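Local atomic coordinates of muconate lactonizing enzyme (PDB entry 3I4K), a protein that belongs to the muconate lactonizing enzyme family of the enolase superfamily and holds a magnesium ion in a TIM-barrel-like domain. Residues Thr303-Pro308 with Pro333-Asp338. Sequence-based numbering, arbitrary orientation.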
loop_
_atom_site.group_PDB
_atom_site.type_symbol
_atom_site.label_atom_id
_atom_site.label_comp_id
_atom_site.label_asym_id
_atom_site.label_seq_id
_atom_site.Cartn_x
_atom_site.Cartn_y
_atom_site.Cartn_z
ATOM N N THR A 303 6.129 -5.675 17.511
ATOM C CA THR A 303 7.236 -6.608 17.365
ATOM C C THR A 303 6.866 -8.044 17.679
ATOM O O THR A 303 6.003 -8.313 18.518
ATOM C CB THR A 303 8.415 -6.210 18.285
ATOM O OG1 THR A 303 9.533 -7.059 18.023
ATOM C CG2 THR A 303 8.027 -6.333 19.750
ATOM N N SER A 304 7.518 -8.958 16.971
ATOM C CA SER A 304 7.331 -10.382 17.180
ATOM C C SER A 304 8.596 -10.805 17.924
ATOM O O SER A 304 8.984 -11.979 17.903
ATOM C CB SER A 304 7.253 -11.111 15.840
ATOM O OG SER A 304 6.042 -10.815 15.177
ATOM N N LEU A 305 9.219 -9.824 18.582
ATOM C CA LEU A 305 10.472 -10.012 19.306
ATOM C C LEU A 305 11.550 -10.389 18.301
ATOM O O LEU A 305 12.252 -11.394 18.460
ATOM C CB LEU A 305 10.343 -11.097 20.379
ATOM C CG LEU A 305 9.966 -10.663 21.800
ATOM C CD1 LEU A 305 9.538 -9.196 21.860
ATOM C CD2 LEU A 305 8.855 -11.579 22.291
ATOM N N GLU A 306 11.659 -9.576 17.253
ATOM C CA GLU A 306 12.657 -9.797 16.211
ATOM C C GLU A 306 14.049 -9.521 16.747
ATOM O O GLU A 306 14.217 -8.772 17.718
ATOM C CB GLU A 306 12.440 -8.857 15.013
ATOM C CG GLU A 306 11.139 -9.045 14.237
ATOM C CD GLU A 306 9.954 -8.354 14.883
ATOM O OE1 GLU A 306 10.142 -7.659 15.903
ATOM O OE2 GLU A 306 8.833 -8.504 14.359
ATOM N N GLY A 307 15.041 -10.131 16.107
ATOM C CA GLY A 307 16.416 -9.891 16.488
ATOM C C GLY A 307 16.797 -8.562 15.851
ATOM O O GLY A 307 15.912 -7.812 15.427
ATOM N N PRO A 308 18.094 -8.233 15.756
ATOM C CA PRO A 308 18.515 -6.963 15.152
ATOM C C PRO A 308 18.102 -6.795 13.692
ATOM O O PRO A 308 17.691 -5.713 13.286
ATOM C CB PRO A 308 20.032 -6.981 15.337
ATOM C CG PRO A 308 20.354 -8.457 15.316
ATOM C CD PRO A 308 19.261 -9.015 16.195
ATOM N N PRO A 333 16.029 -6.153 20.072
ATOM C CA PRO A 333 17.480 -6.142 20.284
ATOM C C PRO A 333 17.900 -5.992 21.746
ATOM O O PRO A 333 18.873 -6.611 22.180
ATOM C CB PRO A 333 17.940 -4.974 19.419
ATOM C CG PRO A 333 16.982 -5.043 18.260
ATOM C CD PRO A 333 15.661 -5.252 18.964
ATOM N N GLN A 334 17.165 -5.178 22.498
ATOM C CA GLN A 334 17.473 -4.952 23.904
ATOM C C GLN A 334 17.201 -6.160 24.794
ATOM O O GLN A 334 17.866 -6.350 25.813
ATOM C CB GLN A 334 16.683 -3.757 24.435
ATOM C CG GLN A 334 17.077 -2.429 23.821
ATOM C CD GLN A 334 16.502 -1.251 24.583
ATOM O OE1 GLN A 334 15.281 -1.113 24.719
ATOM N NE2 GLN A 334 17.382 -0.395 25.093
ATOM N N LEU A 335 16.223 -6.974 24.409
ATOM C CA LEU A 335 15.859 -8.156 25.184
ATOM C C LEU A 335 16.907 -9.253 25.038
ATOM O O LEU A 335 17.036 -10.125 25.901
ATOM C CB LEU A 335 14.493 -8.674 24.728
ATOM C CG LEU A 335 13.822 -9.722 25.612
ATOM C CD1 LEU A 335 13.549 -9.123 26.975
ATOM C CD2 LEU A 335 12.527 -10.189 24.966
ATOM N N LEU A 336 17.652 -9.211 23.941
ATOM C CA LEU A 336 18.693 -10.197 23.693
ATOM C C LEU A 336 19.895 -9.905 24.587
ATOM O O LEU A 336 20.260 -8.747 24.798
ATOM C CB LEU A 336 19.130 -10.143 22.231
ATOM C CG LEU A 336 18.051 -10.302 21.164
ATOM C CD1 LEU A 336 18.656 -10.056 19.794
ATOM C CD2 LEU A 336 17.447 -11.691 21.245
ATOM N N LYS A 337 20.511 -10.954 25.113
ATOM C CA LYS A 337 21.672 -10.779 25.975
ATOM C C LYS A 337 22.912 -10.548 25.105
ATOM O O LYS A 337 23.950 -10.089 25.583
ATOM C CB LYS A 337 21.848 -12.014 26.866
ATOM C CG LYS A 337 22.924 -11.882 27.929
ATOM C CD LYS A 337 22.907 -13.064 28.887
ATOM C CE LYS A 337 23.046 -14.390 28.145
ATOM N NZ LYS A 337 24.299 -14.471 27.331
ATOM N N ASP A 338 22.785 -10.857 23.819
ATOM C CA ASP A 338 23.876 -10.681 22.870
ATOM C C ASP A 338 23.292 -10.456 21.475
ATOM O O ASP A 338 22.095 -10.651 21.262
ATOM C CB ASP A 338 24.783 -11.913 22.889
ATOM C CG ASP A 338 26.014 -11.751 22.021
ATOM O OD1 ASP A 338 26.583 -10.642 21.985
ATOM O OD2 ASP A 338 26.429 -12.739 21.384
#
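Over one face of the Pro308 ring, toward its CA side, lies the CG corner of the Pro333 ring, 4.0 Å from Pro308 CA; from that same side the CD1 methyl of Leu336 meets the CD corner obliquely, 3.8 Å from Pro308 CD. Tyr340 and Ile341 also pack against Pro308, while Pro333 rests on Phe345 and Tyr347 as well. Pro308 suits the first turn of helix 308-320, where a backbone N-H would have no helical acceptor. Gly307, at the N-cap, has its CA 4.0 Å from Leu336 CD1; glycine suits this place because a beta carbon would run into Pro308 CD. Leu336 already points toward the loop, and with CG anti to the carbonyl carbon (chi1 -55°) its CD1 reaches both residues.

The loop 303-308 links strand 298-301, the seventh barrel strand of this enolase-type (beta/alpha)7-beta fold, to helix 308-320, and the short helix 332-335 packs beside it. Leu305, about 9 Å from the magnesium ion at its side chain, meets this helix apolar to apolar: Leu335 CD2 lies 4.1 Å from Leu305 CG. Leu335 brings that methyl over with CG anti to its backbone N (chi1 -168°), and it also touches Leu20 and His24 of strand 8-25, so the contact adjoins the N-terminal domain.

Within the loop, the Glu306 carboxylate folds back over the chain: Ser304 N donates to Glu306 OE2 at 3.0 Å, approaching 45° out of the carboxylate plane. A carboxylate oxygen suits the place by serving two partners, for OE2 is also hydrogen-bonded to the hydroxyl of Thr277.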